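Local coordinates for protein ARF-like GTPase (Chlamydomonas reinhardtii, PDB 4M9Q) that is an ARF-like small GTPase of the P-loop fold, Arl13B, holding phosphoaminophosphonic acid-guanylate ester together with a magnesium ion, at residues 33-41 / 52-61; 81-91 / 119-130. All coordinates share one frame; numbering follows the deposited sequence.

Both segments of contact 1 precede those of contact 2 in the chain, and all four belong to the ADP-ribosylation factor family region. The contact centres are 21 Å apart and the nearest atoms about 5 Å, without touching. One six-stranded mixed sheet connects them: contact 1 pairs its edge strand 38-45 with strand 48-55, while contact 2 lies beyond the ends of strands 74-80 and 108-113, between helix 87-99 and helix 123-129. Residues 33-41 and 52-61 supply part of the nucleotide's phosphate and magnesium site, whereas the Ala82 side chain in 81-91 stays about 7 Å from the nucleotide. One contact thus belongs to the nucleotide site; the other joins loops and helices that follow two central strands.

Contact 1 (33-41 / 52-61); sequences TPTFGFNST and VFDLGGGKNI. With MG (magnesium ion), chain E; GNP (phosphoaminophosphonic acid-guanylate ester), chain D.
The two switch regions, the nucleotide-sensing segments of small GTPases, meet here at the open end of the 38-45/48-55 beta hairpin and in the loops beside it. Thr35 OG1 binds the magnesium ion at 2.0 Å; chi1 of -52° turns this hydroxyl to the metal and sets CG2 anti to the backbone N, near Gly56 N. Thr35 N and Gly57 N each donate to a gamma-phosphate oxygen, so both loops close on one phosphate. Water 2 bridges Thr35 O, Gly58 N and GNP O3G, while Gly56 N donates to Gly37 O (3.2 Å). In the antiparallel ladder, Asn39 and Asp54 form a hydrogen-bonded pair and also join by their side chains: Asn39 ND2 reaches Asp54 OD2 at 2.8 Å and 171°, within its own amide plane but from above the carboxylate. Thr18, the other protein ligand of magnesium, also hydrogen-bonds Asp54 OD2, while OD1 accepts from metal-bound water 3, making Asp54 a second-shell residue. On the other sheet face, Phe53 turns its edge to the Phe38 face in an offset edge-to-face pair, planes at 71°, with Phe53 CD2 3.8 Å from Phe38 CE1.

Contact 2 (81-91 / 119-130); sequences AADPGRFEESK and TAAPAAEVVKGL
Two hydrogen bonds join Ala81 and Ala82 to residues 119-121. Ala121 N donates to Ala81 O at 2.9 Å; the N-H...O angle is a nearly straight 166°, yet the donor stands above the carbonyl plane. At the next carbonyl, Ala82 O, Thr119 OG1 donates at 3.0 Å. A chi1 of 50° holds this hydroxyl between the backbone N and the carbonyl carbon, and Ala82 CB also lies against it.

Apolar contact centres on Phe87. Pro84 CA sits 3.5 Å above the plane over the centre of one ring face, Ala121 CB meets the edge in plane, 3.9 Å from Phe87 CZ, and Val126 CG2 approaches CZ obliquely as the two side chains cross at about a right angle. These residues belong to the alpha/beta P-loop fold, where the start of helix 87-99 and helix 123-129 lie beside each other: the axes of segments 87-91 and 123-129 approach to 10.0 Å at -60°. Phe87 and Leu130 both touch Val79 of strand 74-80, and Val126 rests on Ala112 of strand 108-113. Leu130 CD2 packs against Ser90, whose OG hydrogen-bonds Tyr77.

Side chains also pack on backbone: Gly129 CA lies 4.1 Å from Phe87 CD2, beside the ring. The extended aliphatic chain of Lys91 runs past the backbone carbonyls: CB is 3.5 Å from Gly129 O, and CG equally near Leu130 O.

Contact 1 (33-41 / 52-61)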
loop_
_atom_site.group_PDB
_atom_site.type_symbol
_atom_site.label_atom_id
_atom_site.label_comp_id
_atom_site.label_asym_id
_atom_site.label_seq_id
_atom_site.Cartn_x
_atom_site.Cartn_y
_atom_site.Cartn_z
ATOM N N THR A 33 -11.675 -13.379 -1.312
ATOM C CA THR A 33 -12.406 -13.360 -0.051
ATOM C C THR A 33 -11.601 -12.454 0.841
ATOM O O THR A 33 -10.439 -12.240 0.590
ATOM C CB THR A 33 -12.526 -14.799 0.568
ATOM O OG1 THR A 33 -11.293 -15.518 0.401
ATOM C CG2 THR A 33 -13.640 -15.624 -0.126
ATOM N N PRO A 34 -12.197 -11.947 1.908
ATOM C CA PRO A 34 -11.437 -11.211 2.910
ATOM C C PRO A 34 -10.122 -11.884 3.323
ATOM O O PRO A 34 -10.054 -13.070 3.563
ATOM C CB PRO A 34 -12.403 -11.160 4.087
ATOM C CG PRO A 34 -13.754 -11.119 3.434
ATOM C CD PRO A 34 -13.616 -12.084 2.292
ATOM N N THR A 35 -9.061 -11.104 3.384
ATOM C CA THR A 35 -7.766 -11.624 3.736
ATOM C C THR A 35 -7.632 -11.671 5.260
ATOM O O THR A 35 -7.589 -10.642 5.919
ATOM C CB THR A 35 -6.724 -10.718 3.099
ATOM O OG1 THR A 35 -7.055 -10.592 1.705
ATOM C CG2 THR A 35 -5.313 -11.250 3.301
ATOM N N PHE A 36 -7.629 -12.875 5.821
ATOM C CA PHE A 36 -7.326 -13.076 7.242
ATOM C C PHE A 36 -5.919 -13.635 7.331
ATOM O O PHE A 36 -5.744 -14.784 7.695
ATOM C CB PHE A 36 -8.274 -14.090 7.889
ATOM C CG PHE A 36 -9.671 -13.591 8.116
ATOM C CD1 PHE A 36 -10.568 -13.463 7.060
ATOM C CD2 PHE A 36 -10.114 -13.307 9.397
ATOM C CE1 PHE A 36 -11.862 -13.030 7.284
ATOM C CE2 PHE A 36 -11.411 -12.883 9.624
ATOM C CZ PHE A 36 -12.283 -12.737 8.566
ATOM N N GLY A 37 -4.936 -12.857 6.903
ATOM C CA GLY A 37 -3.540 -13.239 6.991
ATOM C C GLY A 37 -2.906 -12.273 6.022
ATOM O O GLY A 37 -3.183 -11.044 6.123
ATOM N N PHE A 38 -2.133 -12.822 5.080
ATOM C CA PHE A 38 -1.665 -12.072 3.960
ATOM C C PHE A 38 -1.315 -12.893 2.697
ATOM O O PHE A 38 -1.042 -14.127 2.734
ATOM C CB PHE A 38 -0.430 -11.282 4.389
ATOM C CG PHE A 38 0.822 -12.109 4.502
ATOM C CD1 PHE A 38 1.646 -12.300 3.393
ATOM C CD2 PHE A 38 1.195 -12.646 5.695
ATOM C CE1 PHE A 38 2.827 -13.058 3.487
ATOM C CE2 PHE A 38 2.360 -13.427 5.797
ATOM C CZ PHE A 38 3.183 -13.619 4.691
ATOM N N ASN A 39 -1.293 -12.161 1.593
ATOM C CA ASN A 39 -0.831 -12.642 0.306
ATOM C C ASN A 39 0.488 -11.911 0.018
ATOM O O ASN A 39 0.682 -10.782 0.440
ATOM C CB ASN A 39 -1.900 -12.300 -0.745
ATOM C CG ASN A 39 -3.308 -12.816 -0.357
ATOM O OD1 ASN A 39 -3.504 -14.005 -0.121
ATOM N ND2 ASN A 39 -4.289 -11.919 -0.328
ATOM N N SER A 40 1.375 -12.536 -0.732
ATOM C CA SER A 40 2.735 -12.048 -0.964
ATOM C C SER A 40 3.031 -12.358 -2.387
ATOM O O SER A 40 2.874 -13.489 -2.791
ATOM C CB SER A 40 3.687 -12.842 -0.058
ATOM O OG SER A 40 5.053 -12.677 -0.344
ATOM N N THR A 41 3.477 -11.387 -3.163
ATOM C CA THR A 41 3.978 -11.700 -4.496
ATOM C C THR A 41 5.108 -10.751 -4.903
ATOM O O THR A 41 5.448 -9.836 -4.180
ATOM C CB THR A 41 2.828 -11.671 -5.501
ATOM O OG1 THR A 41 2.988 -10.592 -6.412
ATOM C CG2 THR A 41 1.540 -11.461 -4.769
ATOM N N VAL A 52 5.626 -7.497 -2.753
ATOM C CA VAL A 52 4.417 -6.881 -2.250
ATOM C C VAL A 52 3.698 -7.729 -1.205
ATOM O O VAL A 52 3.342 -8.843 -1.462
ATOM C CB VAL A 52 3.423 -6.601 -3.378
ATOM C CG1 VAL A 52 2.305 -5.720 -2.872
ATOM C CG2 VAL A 52 4.139 -5.932 -4.530
ATOM N N PHE A 53 3.494 -7.181 -0.022
ATOM C CA PHE A 53 2.738 -7.842 1.043
ATOM C C PHE A 53 1.307 -7.259 1.128
ATOM O O PHE A 53 1.121 -6.111 1.467
ATOM C CB PHE A 53 3.461 -7.657 2.343
ATOM C CG PHE A 53 4.725 -8.460 2.440
ATOM C CD1 PHE A 53 5.975 -7.848 2.384
ATOM C CD2 PHE A 53 4.670 -9.846 2.622
ATOM C CE1 PHE A 53 7.126 -8.587 2.519
ATOM C CE2 PHE A 53 5.850 -10.600 2.716
ATOM C CZ PHE A 53 7.083 -9.964 2.661
ATOM N N ASP A 54 0.322 -8.065 0.777
ATOM C CA ASP A 54 -1.064 -7.666 0.836
ATOM C C ASP A 54 -1.627 -8.107 2.186
ATOM O O ASP A 54 -1.852 -9.274 2.403
ATOM C CB ASP A 54 -1.804 -8.297 -0.342
ATOM C CG ASP A 54 -3.323 -8.291 -0.171
ATOM O OD1 ASP A 54 -3.880 -7.382 0.490
ATOM O OD2 ASP A 54 -3.979 -9.207 -0.714
ATOM N N LEU A 55 -1.792 -7.182 3.112
ATOM C CA LEU A 55 -2.216 -7.499 4.456
ATOM C C LEU A 55 -3.708 -7.313 4.577
ATOM O O LEU A 55 -4.267 -6.397 3.983
ATOM C CB LEU A 55 -1.533 -6.561 5.436
ATOM C CG LEU A 55 -0.109 -6.918 5.860
ATOM C CD1 LEU A 55 0.575 -7.917 4.914
ATOM C CD2 LEU A 55 0.734 -5.678 6.059
ATOM N N GLY A 56 -4.355 -8.135 5.378
ATOM C CA GLY A 56 -5.778 -7.948 5.642
ATOM C C GLY A 56 -6.034 -6.623 6.312
ATOM O O GLY A 56 -5.198 -6.168 7.091
ATOM N N GLY A 57 -7.191 -6.012 6.026
ATOM C CA GLY A 57 -7.553 -4.753 6.623
ATOM C C GLY A 57 -8.640 -4.769 7.670
ATOM O O GLY A 57 -8.946 -3.733 8.219
ATOM N N GLY A 58 -9.241 -5.915 7.970
ATOM C CA GLY A 58 -10.246 -6.006 9.026
ATOM C C GLY A 58 -9.728 -5.488 10.343
ATOM O O GLY A 58 -8.534 -5.601 10.620
ATOM N N LYS A 59 -10.626 -4.951 11.171
ATOM C CA LYS A 59 -10.264 -4.374 12.494
ATOM C C LYS A 59 -9.522 -5.288 13.404
ATOM O O LYS A 59 -8.610 -4.853 14.092
ATOM C CB LYS A 59 -11.491 -3.876 13.254
ATOM C CG LYS A 59 -11.865 -2.488 12.759
ATOM C CD LYS A 59 -12.813 -1.726 13.671
ATOM C CE LYS A 59 -14.265 -2.141 13.436
ATOM N NZ LYS A 59 -15.123 -1.031 12.936
ATOM N N ASN A 60 -9.871 -6.576 13.397
ATOM C CA ASN A 60 -9.115 -7.591 14.169
ATOM C C ASN A 60 -7.792 -8.116 13.482
ATOM O O ASN A 60 -7.053 -8.904 14.084
ATOM C CB ASN A 60 -10.014 -8.802 14.562
ATOM C CG ASN A 60 -11.463 -8.416 14.922
ATOM O OD1 ASN A 60 -12.396 -9.131 14.554
ATOM N ND2 ASN A 60 -11.650 -7.304 15.647
ATOM N N ILE A 61 -7.501 -7.712 12.242
ATOM C CA ILE A 61 -6.202 -8.039 11.624
ATOM C C ILE A 61 -5.212 -6.855 11.641
ATOM O O ILE A 61 -3.999 -7.078 11.631
ATOM C CB ILE A 61 -6.350 -8.544 10.161
ATOM C CG1 ILE A 61 -6.112 -10.059 10.041
ATOM C CG2 ILE A 61 -5.326 -7.883 9.254
ATOM C CD1 ILE A 61 -4.648 -10.505 10.114
HETATM MG MG MG E . -7.590 -8.867 0.835
HETATM P PG GNP D . -9.501 -7.275 3.110
HETATM O O1G GNP D . -8.724 -8.541 2.464
HETATM O O2G GNP D . -8.499 -6.147 3.537
HETATM O O3G GNP D . -10.414 -7.828 4.220
HETATM N N3B GNP D . -10.382 -6.555 1.848
HETATM P PB GNP D . -9.549 -6.157 0.433
HETATM O O1B GNP D . -8.381 -7.214 0.078
HETATM O O2B GNP D . -9.044 -4.754 0.623
HETATM O O3A GNP D . -10.736 -6.157 -0.623
HETATM P PA GNP D . -10.895 -7.061 -1.922
HETATM O O1A GNP D . -11.178 -8.385 -1.324
HETATM O O2A GNP D . -9.721 -6.801 -2.798
HETATM O "O5'" GNP D . -12.201 -6.367 -2.526
HETATM C "C5'" GNP D . -13.350 -6.153 -1.672
HETATM C "C4'" GNP D . -14.655 -6.152 -2.511
HETATM O "O4'" GNP D . -14.559 -5.033 -3.406
HETATM C "C3'" GNP D . -14.788 -7.333 -3.461
HETATM O "O3'" GNP D . -16.136 -7.565 -3.866
HETATM C "C2'" GNP D . -14.133 -6.862 -4.714
HETATM O "O2'" GNP D . -14.567 -7.495 -5.881
HETATM C "C1'" GNP D . -14.617 -5.446 -4.758
HETATM N N9 GNP D . -13.836 -4.526 -5.589
HETATM C C8 GNP D . -12.511 -4.398 -5.548
HETATM N N7 GNP D . -12.105 -3.426 -6.378
HETATM C C5 GNP D . -13.192 -2.933 -6.980
HETATM C C6 GNP D . -13.412 -1.892 -7.999
HETATM O O6 GNP D . -12.468 -1.253 -8.500
HETATM N N1 GNP D . -14.657 -1.649 -8.349
HETATM C C2 GNP D . -15.724 -2.327 -7.819
HETATM N N2 GNP D . -16.936 -1.999 -8.274
HETATM N N3 GNP D . -15.608 -3.302 -6.880
HETATM C C4 GNP D . -14.347 -3.657 -6.459
HETATM O O HOH W 1 -9.169 -9.871 -0.086
HETATM O O HOH W 2 -9.232 -8.489 6.511
HETATM O O HOH W 3 -6.078 -7.851 1.745
#

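Contact 2 (81-91 / 119-130)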
loop_
_atom_site.group_PDB
_atom_site.type_symbol
_atom_site.label_atom_id
_atom_site.label_comp_id
_atom_site.label_asym_id
_atom_site.label_seq_id
_atom_site.Cartn_x
_atom_site.Cartn_y
_atom_site.Cartn_z
ATOM N N ALA A 81 -12.957 4.575 -2.685
ATOM C CA ALA A 81 -13.311 5.940 -2.968
ATOM C C ALA A 81 -14.823 6.123 -3.025
ATOM O O ALA A 81 -15.296 7.263 -2.994
ATOM C CB ALA A 81 -12.658 6.421 -4.278
ATOM N N ALA A 82 -15.559 5.014 -3.128
ATOM C CA ALA A 82 -17.012 5.036 -3.326
ATOM C C ALA A 82 -17.734 4.832 -2.030
ATOM O O ALA A 82 -18.943 4.701 -2.051
ATOM C CB ALA A 82 -17.473 3.975 -4.320
ATOM N N ASP A 83 -16.990 4.841 -0.925
ATOM C CA ASP A 83 -17.512 4.698 0.420
ATOM C C ASP A 83 -16.952 5.801 1.351
ATOM O O ASP A 83 -16.140 5.515 2.264
ATOM C CB ASP A 83 -17.086 3.313 0.968
ATOM C CG ASP A 83 -17.849 2.898 2.226
ATOM O OD1 ASP A 83 -17.593 1.773 2.693
ATOM O OD2 ASP A 83 -18.677 3.673 2.739
ATOM N N PRO A 84 -17.398 7.054 1.159
ATOM C CA PRO A 84 -17.008 8.168 2.039
ATOM C C PRO A 84 -17.396 7.986 3.513
ATOM O O PRO A 84 -16.820 8.627 4.392
ATOM C CB PRO A 84 -17.770 9.369 1.460
ATOM C CG PRO A 84 -18.484 8.888 0.258
ATOM C CD PRO A 84 -18.567 7.404 0.338
ATOM N N GLY A 85 -18.367 7.122 3.785
ATOM C CA GLY A 85 -18.698 6.803 5.149
ATOM C C GLY A 85 -17.495 6.319 5.920
ATOM O O GLY A 85 -17.474 6.452 7.143
ATOM N N ARG A 86 -16.484 5.771 5.218
ATOM C CA ARG A 86 -15.357 5.178 5.888
ATOM C C ARG A 86 -14.107 6.026 5.809
ATOM O O ARG A 86 -13.029 5.618 6.293
ATOM C CB ARG A 86 -15.122 3.786 5.323
ATOM C CG ARG A 86 -16.260 2.836 5.619
ATOM C CD ARG A 86 -15.832 1.740 6.588
ATOM N NE ARG A 86 -15.520 0.524 5.893
ATOM C CZ ARG A 86 -14.775 -0.463 6.367
ATOM N NH1 ARG A 86 -14.234 -0.413 7.574
ATOM N NH2 ARG A 86 -14.559 -1.518 5.589
ATOM N N PHE A 87 -14.227 7.205 5.226
ATOM C CA PHE A 87 -13.058 8.066 5.054
ATOM C C PHE A 87 -12.436 8.399 6.376
ATOM O O PHE A 87 -11.224 8.418 6.490
ATOM C CB PHE A 87 -13.386 9.353 4.308
ATOM C CG PHE A 87 -13.506 9.206 2.813
ATOM C CD1 PHE A 87 -13.338 7.964 2.160
ATOM C CD2 PHE A 87 -13.822 10.308 2.034
ATOM C CE1 PHE A 87 -13.477 7.866 0.773
ATOM C CE2 PHE A 87 -13.982 10.192 0.653
ATOM C CZ PHE A 87 -13.798 8.965 0.033
ATOM N N GLU A 88 -13.242 8.656 7.392
ATOM C CA GLU A 88 -12.669 9.076 8.665
ATOM C C GLU A 88 -11.897 7.943 9.340
ATOM O O GLU A 88 -10.833 8.211 9.902
ATOM C CB GLU A 88 -13.713 9.668 9.604
ATOM C CG GLU A 88 -13.096 10.481 10.735
ATOM C CD GLU A 88 -12.710 11.885 10.305
ATOM O OE1 GLU A 88 -12.909 12.210 9.122
ATOM O OE2 GLU A 88 -12.207 12.662 11.141
ATOM N N GLU A 89 -12.385 6.695 9.289
ATOM C CA GLU A 89 -11.588 5.611 9.861
ATOM C C GLU A 89 -10.351 5.306 9.008
ATOM O O GLU A 89 -9.311 4.918 9.545
ATOM C CB GLU A 89 -12.341 4.326 10.204
ATOM C CG GLU A 89 -12.952 3.561 9.090
ATOM C CD GLU A 89 -13.283 2.109 9.472
ATOM O OE1 GLU A 89 -12.449 1.376 10.075
ATOM O OE2 GLU A 89 -14.418 1.675 9.152
ATOM N N SER A 90 -10.454 5.507 7.703
ATOM C CA SER A 90 -9.294 5.291 6.862
ATOM C C SER A 90 -8.257 6.355 7.211
ATOM O O SER A 90 -7.075 6.048 7.280
ATOM C CB SER A 90 -9.656 5.330 5.372
ATOM O OG SER A 90 -8.646 4.706 4.577
ATOM N N LYS A 91 -8.701 7.583 7.442
ATOM C CA LYS A 91 -7.815 8.644 7.883
ATOM C C LYS A 91 -7.112 8.298 9.224
ATOM O O LYS A 91 -5.903 8.521 9.384
ATOM C CB LYS A 91 -8.601 9.963 7.977
ATOM C CG LYS A 91 -7.849 11.167 8.540
ATOM C CD LYS A 91 -8.780 12.381 8.675
ATOM C CE LYS A 91 -8.219 13.454 9.591
ATOM N NZ LYS A 91 -9.258 14.398 10.083
ATOM N N THR A 119 -20.729 6.695 -6.956
ATOM C CA THR A 119 -20.409 7.602 -5.845
ATOM C C THR A 119 -18.908 7.828 -5.638
ATOM O O THR A 119 -18.495 8.459 -4.699
ATOM C CB THR A 119 -20.991 7.063 -4.541
ATOM O OG1 THR A 119 -20.603 5.679 -4.411
ATOM C CG2 THR A 119 -22.556 7.260 -4.525
ATOM N N ALA A 120 -18.075 7.354 -6.546
ATOM C CA ALA A 120 -16.631 7.453 -6.365
ATOM C C ALA A 120 -16.115 8.895 -6.212
ATOM O O ALA A 120 -16.368 9.741 -7.050
ATOM C CB ALA A 120 -15.948 6.789 -7.536
ATOM N N ALA A 121 -15.388 9.168 -5.135
ATOM C CA ALA A 121 -14.818 10.488 -4.895
ATOM C C ALA A 121 -13.574 10.723 -5.739
ATOM O O ALA A 121 -12.725 9.815 -5.897
ATOM C CB ALA A 121 -14.452 10.647 -3.441
ATOM N N PRO A 122 -13.425 11.945 -6.267
ATOM C CA PRO A 122 -12.199 12.224 -7.012
ATOM C C PRO A 122 -10.956 12.366 -6.096
ATOM O O PRO A 122 -11.061 12.351 -4.856
ATOM C CB PRO A 122 -12.528 13.500 -7.775
ATOM C CG PRO A 122 -13.608 14.135 -6.980
ATOM C CD PRO A 122 -14.319 13.092 -6.194
ATOM N N ALA A 123 -9.790 12.478 -6.708
ATOM C CA ALA A 123 -8.518 12.593 -5.953
ATOM C C ALA A 123 -8.523 13.715 -4.923
ATOM O O ALA A 123 -8.129 13.509 -3.779
ATOM C CB ALA A 123 -7.330 12.780 -6.902
ATOM N N ALA A 124 -9.017 14.875 -5.322
ATOM C CA ALA A 124 -9.158 15.993 -4.411
ATOM C C ALA A 124 -9.907 15.563 -3.168
ATOM O O ALA A 124 -9.316 15.601 -2.099
ATOM C CB ALA A 124 -9.836 17.163 -5.100
ATOM N N GLU A 125 -11.165 15.117 -3.306
ATOM C CA GLU A 125 -11.973 14.662 -2.161
ATOM C C GLU A 125 -11.188 13.711 -1.259
ATOM O O GLU A 125 -11.211 13.832 -0.063
ATOM C CB GLU A 125 -13.246 13.934 -2.616
ATOM C CG GLU A 125 -14.480 14.785 -2.826
ATOM C CD GLU A 125 -15.763 13.943 -2.816
ATOM O OE1 GLU A 125 -15.953 13.143 -1.854
ATOM O OE2 GLU A 125 -16.586 14.103 -3.765
ATOM N N VAL A 126 -10.510 12.741 -1.832
ATOM C CA VAL A 126 -9.782 11.760 -1.016
ATOM C C VAL A 126 -8.584 12.396 -0.274
ATOM O O VAL A 126 -8.254 12.028 0.839
ATOM C CB VAL A 126 -9.350 10.551 -1.877
ATOM C CG1 VAL A 126 -8.347 9.677 -1.171
ATOM C CG2 VAL A 126 -10.555 9.736 -2.282
ATOM N N VAL A 127 -7.969 13.394 -0.856
ATOM C CA VAL A 127 -6.963 14.173 -0.134
ATOM C C VAL A 127 -7.502 14.821 1.139
ATOM O O VAL A 127 -6.882 14.691 2.208
ATOM C CB VAL A 127 -6.356 15.282 -1.026
ATOM C CG1 VAL A 127 -5.629 16.349 -0.192
ATOM C CG2 VAL A 127 -5.422 14.657 -2.051
ATOM N N LYS A 128 -8.648 15.503 1.022
ATOM C CA LYS A 128 -9.348 16.038 2.188
ATOM C C LYS A 128 -9.686 14.905 3.131
ATOM O O LYS A 128 -9.350 14.969 4.298
ATOM C CB LYS A 128 -10.637 16.820 1.824
ATOM C CG LYS A 128 -10.528 18.312 2.113
ATOM C CD LYS A 128 -11.872 19.037 2.252
ATOM C CE LYS A 128 -11.686 20.565 2.149
ATOM N NZ LYS A 128 -12.952 21.366 2.159
ATOM N N GLY A 129 -10.340 13.870 2.612
ATOM C CA GLY A 129 -10.889 12.814 3.448
ATOM C C GLY A 129 -9.819 12.109 4.256
ATOM O O GLY A 129 -10.057 11.736 5.385
ATOM N N LEU A 130 -8.631 11.921 3.679
ATOM C CA LEU A 130 -7.541 11.246 4.403
ATOM C C LEU A 130 -6.664 12.224 5.160
ATOM O O LEU A 130 -5.681 11.812 5.816
ATOM C CB LEU A 130 -6.685 10.388 3.488
ATOM C CG LEU A 130 -7.333 9.124 2.960
ATOM C CD1 LEU A 130 -6.300 8.398 2.119
ATOM C CD2 LEU A 130 -7.819 8.228 4.066
#